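Local coordinates for mandelate racemase/muconate lactonizing protein (Paenibacillus sp., PDB 3V5C) that probably dehydrates galacturonate, an acid sugar, as a magnesium-dependent lyase of the enolase superfamily, at residues Ser125-Cys130 and Asn354-Val359; Ser308-Tyr313 and Arg330-Val335; Tyr131-Tyr136 and Glu336-Thr341; Lys162-Phe167 and Tyr350-Gly355. The protein carries 1 engineered substitution. All blocks are in the same frame, centred on the assembly; numbering follows the deposited sequence.

Contact 1: Ser125-Cys130 and Asn354-Val359; sequences SLVVPC and NGEIHV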
loop_
_atom_site.group_PDB
_atom_site.type_symbol
_atom_site.label_atom_id
_atom_site.label_comp_id
_atom_site.label_asym_id
_atom_site.label_seq_id
_atom_site.Cartn_x
_atom_site.Cartn_y
_atom_site.Cartn_z
ATOM N N SER A 125 -7.112 17.184 11.619
ATOM C CA SER A 125 -5.990 16.287 11.368
ATOM C C SER A 125 -6.451 15.057 10.604
ATOM O O SER A 125 -7.560 14.553 10.835
ATOM C CB SER A 125 -5.328 15.862 12.680
ATOM O OG SER A 125 -4.679 16.962 13.288
ATOM N N LEU A 126 -5.588 14.577 9.709
ATOM C CA LEU A 126 -5.836 13.348 8.970
ATOM C C LEU A 126 -5.256 12.165 9.723
ATOM O O LEU A 126 -4.041 12.031 9.857
ATOM C CB LEU A 126 -5.236 13.406 7.564
ATOM C CG LEU A 126 -5.606 12.189 6.710
ATOM C CD1 LEU A 126 -7.115 11.981 6.694
ATOM C CD2 LEU A 126 -5.063 12.324 5.310
ATOM N N VAL A 127 -6.147 11.315 10.208
ATOM C CA VAL A 127 -5.765 10.117 10.952
ATOM C C VAL A 127 -6.403 8.939 10.222
ATOM O O VAL A 127 -7.608 8.927 10.007
ATOM C CB VAL A 127 -6.277 10.190 12.425
ATOM C CG1 VAL A 127 -5.882 8.950 13.209
ATOM C CG2 VAL A 127 -5.740 11.456 13.121
ATOM N N VAL A 128 -5.592 7.954 9.840
ATOM C CA VAL A 128 -6.032 6.915 8.916
ATOM C C VAL A 128 -5.763 5.535 9.518
ATOM O O VAL A 128 -4.674 5.284 10.015
ATOM C CB VAL A 128 -5.252 7.036 7.570
ATOM C CG1 VAL A 128 -5.827 6.136 6.508
ATOM C CG2 VAL A 128 -5.261 8.477 7.068
ATOM N N PRO A 129 -6.753 4.635 9.476
ATOM C CA PRO A 129 -6.473 3.286 9.985
ATOM C C PRO A 129 -5.300 2.630 9.261
ATOM O O PRO A 129 -5.135 2.816 8.063
ATOM C CB PRO A 129 -7.765 2.519 9.671
ATOM C CG PRO A 129 -8.821 3.591 9.606
ATOM C CD PRO A 129 -8.135 4.773 8.988
ATOM N N CYS A 130 -4.489 1.868 9.979
ATOM C CA CYS A 130 -3.452 1.082 9.332
ATOM C C CYS A 130 -3.428 -0.314 9.919
ATOM O O CYS A 130 -4.048 -0.578 10.954
ATOM C CB CYS A 130 -2.076 1.713 9.516
ATOM S SG CYS A 130 -1.517 1.934 11.245
ATOM N N ASN A 354 -2.506 3.579 18.339
ATOM C CA ASN A 354 -3.803 2.917 18.409
ATOM C C ASN A 354 -4.371 2.464 17.067
ATOM O O ASN A 354 -5.559 2.642 16.787
ATOM C CB ASN A 354 -4.806 3.793 19.158
ATOM C CG ASN A 354 -4.451 3.943 20.627
ATOM O OD1 ASN A 354 -4.024 2.982 21.270
ATOM N ND2 ASN A 354 -4.615 5.150 21.163
ATOM N N GLY A 355 -3.502 1.899 16.232
ATOM C CA GLY A 355 -3.958 1.274 14.998
ATOM C C GLY A 355 -4.271 2.272 13.902
ATOM O O GLY A 355 -5.018 1.958 12.977
ATOM N N GLU A 356 -3.706 3.473 14.017
ATOM C CA GLU A 356 -3.891 4.527 13.022
ATOM C C GLU A 356 -2.576 5.236 12.734
ATOM O O GLU A 356 -1.728 5.426 13.637
ATOM C CB GLU A 356 -4.910 5.562 13.507
ATOM C CG GLU A 356 -6.277 4.982 13.899
ATOM C CD GLU A 356 -7.233 6.030 14.459
ATOM O OE1 GLU A 356 -6.855 6.742 15.414
ATOM O OE2 GLU A 356 -8.363 6.146 13.944
ATOM N N ILE A 357 -2.414 5.644 11.475
ATOM C CA ILE A 357 -1.296 6.485 11.088
ATOM C C ILE A 357 -1.741 7.940 11.074
ATOM O O ILE A 357 -2.769 8.285 10.478
ATOM C CB ILE A 357 -0.667 6.029 9.734
ATOM C CG1 ILE A 357 0.547 6.867 9.370
ATOM C CG2 ILE A 357 -1.693 6.053 8.584
ATOM C CD1 ILE A 357 1.497 6.158 8.379
ATOM N N HIS A 358 -0.995 8.786 11.780
ATOM C CA HIS A 358 -1.278 10.208 11.820
ATOM C C HIS A 358 -0.462 10.906 10.748
ATOM O O HIS A 358 0.755 10.950 10.815
ATOM C CB HIS A 358 -0.961 10.771 13.211
ATOM C CG HIS A 358 -1.891 10.273 14.271
ATOM N ND1 HIS A 358 -2.735 11.108 14.971
ATOM C CD2 HIS A 358 -2.146 9.020 14.716
ATOM C CE1 HIS A 358 -3.453 10.394 15.819
ATOM N NE2 HIS A 358 -3.125 9.123 15.677
ATOM N N VAL A 359 -1.151 11.395 9.726
ATOM C CA VAL A 359 -0.502 12.058 8.600
ATOM C C VAL A 359 -0.302 13.535 8.952
ATOM O O VAL A 359 -1.260 14.194 9.342
ATOM C CB VAL A 359 -1.368 11.931 7.325
ATOM C CG1 VAL A 359 -0.652 12.567 6.134
ATOM C CG2 VAL A 359 -1.664 10.466 7.017
HETATM O O HOH W 1 -3.177 16.176 9.306
HETATM O O HOH W 2 -9.392 7.203 11.681
#
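With CG1 of Val127 anti to its backbone N (chi1 -180°) and the CG of His358 anti to its own carbonyl carbon (chi1 -68°), the two side chains lie side by side and point the same way. CG1 of Val127 sits over one face of the imidazole, 3.9 Å from the ring centroid, in a CH-pi contact displaced toward the rim, while Val127 CG2 reaches His358 ND1 at 3.5 Å. The same CG1 touches the carboxylate of Glu356, 3.3 Å from OE1, and a water joins Glu356 OE2 to Val127 O. On the other face of the sheet CB of Val128 meets Ile357 CG2 at 3.8 Å and its CG2 meets Val359. The antiparallel backbones are joined at the hydrogen-bonded pair Val128-Ile357, where Ile357 N binds Val128 O at 2.7 Å and Val128 N returns to Ile357 O. Beyond it Cys130 N donates to Gly355 O at 3.0 Å, the donor lying 41° out of the carbonyl plane. Strand 126-130 thus carries strand 356-359 along one edge, while Pro129 bonds to Val335 of strand 335-337; strand 351-353 pairs with strand 356-359 through His358, and helix 317-325 meets Ile357 and Val359 through Ile319 and His324.

Contact 2: Ser308-Tyr313 and Arg330-Val335; sequences SAPHCY and RNFEFV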
loop_
_atom_site.group_PDB
_atom_site.type_symbol
_atom_site.label_atom_id
_atom_site.label_comp_id
_atom_site.label_asym_id
_atom_site.label_seq_id
_atom_site.Cartn_x
_atom_site.Cartn_y
_atom_site.Cartn_z
ATOM N N SER A 308 -11.736 0.170 -0.808
ATOM C CA SER A 308 -10.407 0.387 -1.360
ATOM C C SER A 308 -9.353 0.108 -0.290
ATOM O O SER A 308 -9.389 0.690 0.795
ATOM C CB SER A 308 -10.267 1.852 -1.806
ATOM O OG SER A 308 -11.108 2.150 -2.916
ATOM N N ALA A 309 -8.393 -0.752 -0.610
ATOM C CA ALA A 309 -7.272 -1.018 0.280
ATOM C C ALA A 309 -6.025 -1.194 -0.555
ATOM O O ALA A 309 -5.635 -2.310 -0.869
ATOM C CB ALA A 309 -7.530 -2.273 1.128
ATOM N N PRO A 310 -5.412 -0.080 -0.957
ATOM C CA PRO A 310 -4.268 -0.121 -1.867
ATOM C C PRO A 310 -3.147 -0.980 -1.334
ATOM O O PRO A 310 -2.740 -0.847 -0.170
ATOM C CB PRO A 310 -3.814 1.337 -1.926
ATOM C CG PRO A 310 -5.060 2.110 -1.638
ATOM C CD PRO A 310 -5.791 1.296 -0.601
ATOM N N HIS A 311 -2.652 -1.879 -2.171
ATOM C CA HIS A 311 -1.521 -2.696 -1.772
ATOM C C HIS A 311 -0.265 -1.849 -1.645
ATOM O O HIS A 311 -0.004 -0.929 -2.435
ATOM C CB HIS A 311 -1.306 -3.825 -2.790
ATOM C CG HIS A 311 -0.037 -4.588 -2.587
ATOM N ND1 HIS A 311 1.169 -4.186 -3.116
ATOM C CD2 HIS A 311 0.214 -5.733 -1.905
ATOM C CE1 HIS A 311 2.108 -5.052 -2.778
ATOM N NE2 HIS A 311 1.556 -5.997 -2.042
ATOM N N CYS A 312 0.527 -2.149 -0.635
ATOM C CA CYS A 312 1.835 -1.546 -0.540
ATOM C C CYS A 312 2.739 -2.527 0.160
ATOM O O CYS A 312 2.532 -2.855 1.323
ATOM C CB CYS A 312 1.793 -0.231 0.237
ATOM S SG CYS A 312 3.410 0.549 0.260
ATOM N N TYR A 313 3.733 -2.999 -0.569
ATOM C CA TYR A 313 4.785 -3.819 -0.004
ATOM C C TYR A 313 5.946 -3.760 -0.958
ATOM O O TYR A 313 5.758 -3.831 -2.176
ATOM C CB TYR A 313 4.362 -5.265 0.241
ATOM C CG TYR A 313 5.315 -5.949 1.204
ATOM C CD1 TYR A 313 5.179 -5.789 2.573
ATOM C CD2 TYR A 313 6.391 -6.695 0.732
ATOM C CE1 TYR A 313 6.059 -6.409 3.459
ATOM C CE2 TYR A 313 7.297 -7.308 1.611
ATOM C CZ TYR A 313 7.121 -7.157 2.968
ATOM O OH TYR A 313 7.999 -7.752 3.858
ATOM N N ARG A 330 -13.928 7.524 -0.206
ATOM C CA ARG A 330 -14.836 7.382 0.914
ATOM C C ARG A 330 -14.598 6.055 1.640
ATOM O O ARG A 330 -14.402 6.030 2.857
ATOM C CB ARG A 330 -16.307 7.487 0.485
ATOM C CG ARG A 330 -17.253 7.347 1.684
ATOM C CD ARG A 330 -18.726 7.567 1.340
ATOM N NE ARG A 330 -19.251 6.502 0.490
ATOM C CZ ARG A 330 -19.503 6.638 -0.814
ATOM N NH1 ARG A 330 -19.289 7.796 -1.419
ATOM N NH2 ARG A 330 -19.978 5.617 -1.508
ATOM N N ASN A 331 -14.632 4.959 0.886
ATOM C CA ASN A 331 -14.544 3.637 1.485
ATOM C C ASN A 331 -13.090 3.146 1.584
ATOM O O ASN A 331 -12.780 2.026 1.234
ATOM C CB ASN A 331 -15.396 2.636 0.694
ATOM C CG ASN A 331 -16.891 2.928 0.778
ATOM O OD1 ASN A 331 -17.371 3.568 1.706
ATOM N ND2 ASN A 331 -17.638 2.429 -0.207
ATOM N N PHE A 332 -12.213 3.994 2.097
ATOM C CA PHE A 332 -10.805 3.645 2.246
ATOM C C PHE A 332 -10.677 2.815 3.515
ATOM O O PHE A 332 -11.117 3.239 4.594
ATOM C CB PHE A 332 -9.946 4.917 2.380
ATOM C CG PHE A 332 -8.481 4.638 2.412
ATOM C CD1 PHE A 332 -7.845 4.362 3.613
ATOM C CD2 PHE A 332 -7.743 4.635 1.245
ATOM C CE1 PHE A 332 -6.494 4.083 3.640
ATOM C CE2 PHE A 332 -6.388 4.368 1.271
ATOM C CZ PHE A 332 -5.769 4.104 2.481
ATOM N N GLU A 333 -10.071 1.636 3.390
ATOM C CA GLU A 333 -9.990 0.694 4.501
ATOM C C GLU A 333 -8.788 0.928 5.429
ATOM O O GLU A 333 -8.964 1.238 6.610
ATOM C CB GLU A 333 -9.964 -0.744 3.943
ATOM C CG GLU A 333 -11.283 -1.169 3.347
ATOM C CD GLU A 333 -12.315 -1.482 4.399
ATOM O OE1 GLU A 333 -11.999 -2.221 5.360
ATOM O OE2 GLU A 333 -13.441 -0.985 4.268
ATOM N N PHE A 334 -7.580 0.743 4.907
ATOM C CA PHE A 334 -6.372 0.768 5.730
ATOM C C PHE A 334 -5.160 1.163 4.910
ATOM O O PHE A 334 -5.079 0.846 3.724
ATOM C CB PHE A 334 -6.017 -0.635 6.232
ATOM C CG PHE A 334 -6.937 -1.197 7.264
ATOM C CD1 PHE A 334 -6.780 -0.865 8.597
ATOM C CD2 PHE A 334 -7.874 -2.153 6.914
ATOM C CE1 PHE A 334 -7.599 -1.405 9.557
ATOM C CE2 PHE A 334 -8.703 -2.699 7.878
ATOM C CZ PHE A 334 -8.556 -2.330 9.201
ATOM N N VAL A 335 -4.198 1.798 5.566
ATOM C CA VAL A 335 -2.836 1.883 5.064
ATOM C C VAL A 335 -2.111 0.562 5.411
ATOM O O VAL A 335 -2.091 0.142 6.565
ATOM C CB VAL A 335 -2.116 3.082 5.712
ATOM C CG1 VAL A 335 -0.626 3.067 5.381
ATOM C CG2 VAL A 335 -2.750 4.381 5.238
HETATM O O HOH W 3 -4.361 -1.309 2.045
#
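Ser308 O accepts the shorter of the two direct hydrogen bonds between the segments, from Glu333 N at 2.8 Å, with the donor nearly along the C=O axis. The CA of Phe332 adds a weaker CA-H...O contact to the same oxygen at 3.6 Å, and CB of Glu333 lies against it as well. Ser308 also donates: its N binds Asn331 O at 3.0 Å, with an almost straight N-H...O angle of 177°. Together the two bonds clasp the backbone of Ser308 to that of Phe332 in a single bridge, at the end of the inverse gamma turn centred on Asn331. Further along, CD of Pro310 rests on Phe332 CE2 at 3.6 Å, the two side chains crossing at about a right angle. The CG of Phe332 stands anti to the backbone N (chi1 -175°), and the ring extends from there to Pro310. CB of Ala309 packs on Glu333 CB at 4.0 Å, whereas the carboxylate of Glu333 turns off to Arg307 in a salt bridge and to the hydroxyl of Tyr230. A water donates to both Pro310 O and Phe334 O. Helix 317-325 lies between the two loops in the chain, and the bridge joins the end of strand 307-308 to the approach to strand 335-337, closing a beta-alpha-beta crossover of the enolase-type barrel.

Contact 3: Tyr131-Tyr136 and Glu336-Thr341; sequences YDTSLY and EYDDIT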
loop_
_atom_site.group_PDB
_atom_site.type_symbol
_atom_site.label_atom_id
_atom_site.label_comp_id
_atom_site.label_asym_id
_atom_site.label_seq_id
_atom_site.Cartn_x
_atom_site.Cartn_y
_atom_site.Cartn_z
ATOM N N TYR A 131 -2.706 -1.203 9.250
ATOM C CA TYR A 131 -2.499 -2.543 9.770
ATOM C C TYR A 131 -1.077 -2.983 9.543
ATOM O O TYR A 131 -0.381 -2.495 8.658
ATOM C CB TYR A 131 -3.483 -3.575 9.166
ATOM C CG TYR A 131 -3.291 -3.923 7.690
ATOM C CD1 TYR A 131 -2.274 -4.780 7.279
ATOM C CD2 TYR A 131 -4.153 -3.426 6.726
ATOM C CE1 TYR A 131 -2.114 -5.119 5.951
ATOM C CE2 TYR A 131 -4.012 -3.766 5.386
ATOM C CZ TYR A 131 -2.981 -4.602 5.002
ATOM O OH TYR A 131 -2.813 -4.950 3.687
ATOM N N ASP A 132 -0.637 -3.892 10.402
ATOM C CA ASP A 132 0.721 -4.377 10.391
ATOM C C ASP A 132 0.809 -5.518 9.394
ATOM O O ASP A 132 0.235 -6.583 9.622
ATOM C CB ASP A 132 1.054 -4.871 11.802
ATOM C CG ASP A 132 2.471 -5.366 11.934
ATOM O OD1 ASP A 132 3.180 -5.483 10.919
ATOM O OD2 ASP A 132 2.875 -5.676 13.079
ATOM N N THR A 133 1.537 -5.305 8.295
ATOM C CA THR A 133 1.606 -6.301 7.223
ATOM C C THR A 133 2.814 -7.256 7.309
ATOM O O THR A 133 3.027 -8.070 6.408
ATOM C CB THR A 133 1.610 -5.573 5.848
ATOM O OG1 THR A 133 1.205 -6.479 4.811
ATOM C CG2 THR A 133 2.995 -5.019 5.541
ATOM N N SER A 134 3.562 -7.198 8.417
ATOM C CA SER A 134 4.896 -7.808 8.480
ATOM C C SER A 134 4.935 -9.249 8.995
ATOM O O SER A 134 6.019 -9.767 9.255
ATOM C CB SER A 134 5.832 -6.950 9.360
ATOM O OG SER A 134 5.426 -6.974 10.724
ATOM N N LEU A 135 3.780 -9.877 9.157
ATOM C CA LEU A 135 3.729 -11.220 9.748
ATOM C C LEU A 135 3.885 -12.326 8.685
ATOM O O LEU A 135 2.921 -12.981 8.311
ATOM C CB LEU A 135 2.452 -11.371 10.579
ATOM C CG LEU A 135 2.318 -10.379 11.738
ATOM C CD1 LEU A 135 0.955 -10.506 12.448
ATOM C CD2 LEU A 135 3.451 -10.572 12.723
ATOM N N TYR A 136 5.115 -12.481 8.191
ATOM C CA TYR A 136 5.487 -13.463 7.182
ATOM C C TYR A 136 5.685 -14.863 7.791
ATOM O O TYR A 136 5.342 -15.073 8.955
ATOM C CB TYR A 136 6.720 -12.967 6.389
ATOM C CG TYR A 136 6.301 -11.977 5.309
ATOM C CD1 TYR A 136 5.677 -10.778 5.650
ATOM C CD2 TYR A 136 6.475 -12.270 3.961
ATOM C CE1 TYR A 136 5.239 -9.892 4.674
ATOM C CE2 TYR A 136 6.039 -11.382 2.979
ATOM C CZ TYR A 136 5.432 -10.204 3.348
ATOM O OH TYR A 136 4.992 -9.345 2.363
ATOM N N GLU A 336 -1.520 -0.092 4.410
ATOM C CA GLU A 336 -0.731 -1.309 4.638
ATOM C C GLU A 336 0.663 -0.905 5.127
ATOM O O GLU A 336 1.460 -0.353 4.363
ATOM C CB GLU A 336 -0.652 -2.135 3.340
ATOM C CG GLU A 336 0.137 -3.410 3.497
ATOM C CD GLU A 336 -0.043 -4.404 2.368
ATOM O OE1 GLU A 336 -0.595 -4.040 1.304
ATOM O OE2 GLU A 336 0.394 -5.569 2.546
ATOM N N TYR A 337 0.957 -1.178 6.406
ATOM C CA TYR A 337 2.151 -0.625 7.067
ATOM C C TYR A 337 3.269 -1.643 7.310
ATOM O O TYR A 337 3.035 -2.697 7.920
ATOM C CB TYR A 337 1.778 0.038 8.398
ATOM C CG TYR A 337 2.911 0.825 8.986
ATOM C CD1 TYR A 337 3.792 0.242 9.894
ATOM C CD2 TYR A 337 3.134 2.146 8.615
ATOM C CE1 TYR A 337 4.843 0.958 10.427
ATOM C CE2 TYR A 337 4.183 2.874 9.149
ATOM C CZ TYR A 337 5.038 2.268 10.053
ATOM O OH TYR A 337 6.093 2.980 10.597
ATOM N N ASP A 338 4.462 -1.303 6.819
ATOM C CA ASP A 338 5.709 -2.023 7.070
ATOM C C ASP A 338 6.651 -1.002 7.720
ATOM O O ASP A 338 6.794 0.114 7.223
ATOM C CB ASP A 338 6.278 -2.505 5.725
ATOM C CG ASP A 338 7.248 -3.672 5.853
ATOM O OD1 ASP A 338 7.325 -4.312 6.934
ATOM O OD2 ASP A 338 7.922 -3.960 4.831
ATOM N N ASP A 339 7.282 -1.368 8.836
ATOM C CA ASP A 339 8.152 -0.446 9.560
ATOM C C ASP A 339 9.534 -0.398 8.907
ATOM O O ASP A 339 10.337 -1.315 9.060
ATOM C CB ASP A 339 8.280 -0.884 11.017
ATOM C CG ASP A 339 9.026 0.119 11.872
ATOM O OD1 ASP A 339 9.637 1.072 11.339
ATOM O OD2 ASP A 339 9.013 -0.044 13.109
ATOM N N ILE A 340 9.791 0.670 8.160
ATOM C CA ILE A 340 10.999 0.770 7.353
ATOM C C ILE A 340 11.717 2.077 7.590
ATOM O O ILE A 340 11.092 3.119 7.761
ATOM C CB ILE A 340 10.656 0.673 5.851
ATOM C CG1 ILE A 340 10.043 -0.699 5.561
ATOM C CG2 ILE A 340 11.912 0.862 4.996
ATOM C CD1 ILE A 340 9.339 -0.787 4.207
ATOM N N THR A 341 13.045 2.018 7.580
ATOM C CA THR A 341 13.832 3.239 7.662
ATOM C C THR A 341 14.665 3.344 6.399
ATOM O O THR A 341 15.547 2.533 6.160
ATOM C CB THR A 341 14.731 3.261 8.925
ATOM O OG1 THR A 341 13.894 3.335 10.089
ATOM C CG2 THR A 341 15.640 4.480 8.899
HETATM O O HOH W 4 4.848 -3.368 10.323
#
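Glu336 runs from its CB past the hydroxyl end of Tyr131 to the hydroxyl of Thr133. CB lies 3.8 Å from Tyr131 CZ, with CA over one face of the same ring, 4.2 Å from its centroid in a CH-pi contact. CG, anti to the backbone N (chi1 -180°), comes within 3.3 Å of Tyr131 OH and also touches Thr133. CD follows at 3.1 Å from Tyr131 OH, the ring and carboxylate planes 37° apart. At the tip, OE2 accepts from Thr133 OG1 at 2.6 Å through its anti lone pair and pairs with Lys168 in a salt bridge, while OE1 takes the backbone N-H of Cys312. Tyr131 OH likewise bonds to Lys168. The backbones that carry these side chains run parallel: Tyr337 N binds Tyr131 O, and Thr133 N binds Tyr337 O at 3.0 Å. Asp132 OD1 accepts from Ser134 N, closing an Asx turn, and from Ser134 OG at 2.7 Å, and a water links it to Tyr337 O. An alanine at Glu336 would probably leave Lys168 without this countercharge and Thr133 OG1 and Cys312 N without their acceptor. The side chain of Glu336 lies about 12 Å from the bound magnesium ion. Both oxygens of its buried carboxylate are held, OE2 by a hydroxyl and an ammonium, OE1 by a backbone N-H, which would fix its rotation.

Contact 4: Lys162-Phe167 and Tyr350-Gly355; sequences KGQRHF and YRIENG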
loop_
_atom_site.group_PDB
_atom_site.type_symbol
_atom_site.label_atom_id
_atom_site.label_comp_id
_atom_site.label_asym_id
_atom_site.label_seq_id
_atom_site.Cartn_x
_atom_site.Cartn_y
_atom_site.Cartn_z
ATOM N N LYS A 162 4.518 -0.819 19.108
ATOM C CA LYS A 162 4.749 0.363 18.278
ATOM C C LYS A 162 3.456 0.975 17.723
ATOM O O LYS A 162 3.484 1.731 16.745
ATOM C CB LYS A 162 5.730 0.029 17.147
ATOM C CG LYS A 162 7.118 -0.398 17.646
ATOM C CD LYS A 162 8.117 -0.581 16.493
ATOM C CE LYS A 162 7.866 -1.877 15.728
ATOM N NZ LYS A 162 8.983 -2.154 14.759
ATOM N N GLY A 163 2.328 0.659 18.350
ATOM C CA GLY A 163 1.064 1.292 18.024
ATOM C C GLY A 163 0.141 0.521 17.100
ATOM O O GLY A 163 -0.946 1.003 16.793
ATOM N N GLN A 164 0.551 -0.660 16.648
ATOM C CA GLN A 164 -0.291 -1.433 15.724
ATOM C C GLN A 164 -1.402 -2.149 16.499
ATOM O O GLN A 164 -1.149 -2.666 17.593
ATOM C CB GLN A 164 0.530 -2.463 14.942
ATOM C CG GLN A 164 1.604 -1.867 14.020
ATOM C CD GLN A 164 1.035 -1.031 12.880
ATOM O OE1 GLN A 164 -0.077 -1.273 12.402
ATOM N NE2 GLN A 164 1.805 -0.037 12.442
ATOM N N ARG A 165 -2.616 -2.165 15.949
ATOM C CA ARG A 165 -3.742 -2.859 16.575
ATOM C C ARG A 165 -4.385 -3.898 15.651
ATOM O O ARG A 165 -5.160 -4.757 16.093
ATOM C CB ARG A 165 -4.801 -1.846 17.038
ATOM C CG ARG A 165 -4.301 -0.894 18.134
ATOM C CD ARG A 165 -4.027 -1.650 19.440
ATOM N NE ARG A 165 -3.549 -0.778 20.522
ATOM C CZ ARG A 165 -2.262 -0.557 20.793
ATOM N NH1 ARG A 165 -1.303 -1.123 20.057
ATOM N NH2 ARG A 165 -1.924 0.240 21.809
ATOM N N HIS A 166 -4.071 -3.792 14.364
ATOM C CA HIS A 166 -4.652 -4.653 13.333
ATOM C C HIS A 166 -3.539 -5.334 12.586
ATOM O O HIS A 166 -2.485 -4.727 12.354
ATOM C CB HIS A 166 -5.472 -3.785 12.384
ATOM C CG HIS A 166 -6.368 -2.836 13.107
ATOM N ND1 HIS A 166 -7.368 -3.267 13.951
ATOM C CD2 HIS A 166 -6.394 -1.483 13.151
ATOM C CE1 HIS A 166 -7.981 -2.222 14.475
ATOM N NE2 HIS A 166 -7.418 -1.127 13.998
ATOM N N PHE A 167 -3.782 -6.578 12.175
ATOM C CA PHE A 167 -2.689 -7.417 11.695
ATOM C C PHE A 167 -3.076 -8.254 10.492
ATOM O O PHE A 167 -4.132 -8.872 10.484
ATOM C CB PHE A 167 -2.208 -8.336 12.825
ATOM C CG PHE A 167 -1.724 -7.591 14.039
ATOM C CD1 PHE A 167 -2.608 -7.255 15.060
ATOM C CD2 PHE A 167 -0.392 -7.202 14.142
ATOM C CE1 PHE A 167 -2.158 -6.533 16.198
ATOM C CE2 PHE A 167 0.065 -6.488 15.265
ATOM C CZ PHE A 167 -0.822 -6.155 16.286
ATOM N N TYR A 350 5.241 11.585 10.514
ATOM C CA TYR A 350 4.183 10.598 10.686
ATOM C C TYR A 350 4.378 9.836 11.990
ATOM O O TYR A 350 5.507 9.578 12.402
ATOM C CB TYR A 350 4.215 9.572 9.547
ATOM C CG TYR A 350 3.824 10.108 8.184
ATOM C CD1 TYR A 350 4.707 10.882 7.426
ATOM C CD2 TYR A 350 2.585 9.800 7.638
ATOM C CE1 TYR A 350 4.351 11.357 6.166
ATOM C CE2 TYR A 350 2.224 10.273 6.383
ATOM C CZ TYR A 350 3.108 11.049 5.652
ATOM O OH TYR A 350 2.731 11.507 4.401
ATOM N N ARG A 351 3.278 9.454 12.629
ATOM C CA ARG A 351 3.372 8.571 13.778
ATOM C C ARG A 351 2.224 7.565 13.805
ATOM O O ARG A 351 1.162 7.806 13.218
ATOM C CB ARG A 351 3.437 9.379 15.074
ATOM C CG ARG A 351 2.243 10.272 15.303
ATOM C CD ARG A 351 2.395 11.108 16.587
ATOM N NE ARG A 351 1.129 11.748 16.926
ATOM C CZ ARG A 351 0.200 11.187 17.691
ATOM N NH1 ARG A 351 0.410 9.986 18.213
ATOM N NH2 ARG A 351 -0.935 11.827 17.942
ATOM N N ILE A 352 2.461 6.431 14.462
ATOM C CA ILE A 352 1.444 5.394 14.637
ATOM C C ILE A 352 0.945 5.380 16.080
ATOM O O ILE A 352 1.743 5.409 17.028
ATOM C CB ILE A 352 1.981 3.973 14.336
ATOM C CG1 ILE A 352 2.696 3.902 12.982
ATOM C CG2 ILE A 352 0.851 2.947 14.440
ATOM C CD1 ILE A 352 1.859 4.380 11.822
ATOM N N GLU A 353 -0.365 5.334 16.252
ATOM C CA GLU A 353 -0.943 5.270 17.588
ATOM C C GLU A 353 -2.296 4.581 17.496
ATOM O O GLU A 353 -3.123 4.922 16.653
ATOM C CB GLU A 353 -1.069 6.675 18.202
ATOM C CG GLU A 353 -1.671 6.698 19.604
ATOM C CD GLU A 353 -1.926 8.117 20.123
ATOM O OE1 GLU A 353 -1.102 9.015 19.860
ATOM O OE2 GLU A 353 -2.957 8.335 20.794
ATOM N N ASN A 354 -2.506 3.579 18.339
ATOM C CA ASN A 354 -3.803 2.917 18.409
ATOM C C ASN A 354 -4.371 2.464 17.067
ATOM O O ASN A 354 -5.559 2.642 16.787
ATOM C CB ASN A 354 -4.806 3.793 19.158
ATOM C CG ASN A 354 -4.451 3.943 20.627
ATOM O OD1 ASN A 354 -4.024 2.982 21.270
ATOM N ND2 ASN A 354 -4.615 5.150 21.163
ATOM N N GLY A 355 -3.502 1.899 16.232
ATOM C CA GLY A 355 -3.958 1.274 14.998
ATOM C C GLY A 355 -4.271 2.272 13.902
ATOM O O GLY A 355 -5.018 1.958 12.977
HETATM O O HOH W 5 -7.784 1.656 13.066
HETATM O O HOH W 6 -7.759 1.078 15.963
#
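Gly355 N donates a hydrogen bond to Gly163 O at 2.8 Å, close to the carbonyl direction. Two waters add indirect links, each lying 3.0 Å from His166 NE2; one donates to Gly355 O and the other to Asn354 O. Ile352 makes van der Waals contacts with polar atoms: CG2, anti to the backbone N, lies 3.5 Å from Gly163 O and also meets Gln164 NE2, while CB rests on Lys162 O. Gly163 is the C-prime residue of the Schellman motif that ends helix 145-161, in the turn leading to strand 167-170 of the barrel, and a CB on it would clash with Ile352 O. Gly355 is equally confined, since a CB there would run into Arg165 CB and His166 NE2. Among the charged and flat groups, Arg165 places CG 3.5 Å from Gly355 N and lies alongside Asn354, guanidinium and amide planes 70° apart. Its NH1 bonds to Gln164 O at 2.9 Å and to Tyr160 O. An alanine at Arg165 would probably open a gap beside Asn354 and leave the Tyr160 ring without its cation-pi partner. CD2 of His166 approaches Gly355 O at the ring edge, at 3.7 Å, while its ND1 bonds to Lys203.

In the fold
Going from the N terminus, the first segment to take part lies on strand 126-135, which supplies contacts 1 and 3 in succession. Residues 162-167, between helix 145-161 and strand 167-170, open contact 4, and the chain then passes through much of the barrel before reaching contact 2. That contact closes the shortest loop, around helix 317-325, and lies within the loops of the other three. Residues 336-341 close contact 3, which crosses contact 4 because their segments alternate. Residues 350-355 close contact 4, and 354-359 close contact 1, the widest loop, sharing Asn354 and Gly355. Contacts 1 and 3 join strand 126-135 to strands 356-359 and 335-337, and a salt bridge between Lys162 and Asp339 ties contact 4 to contact 3.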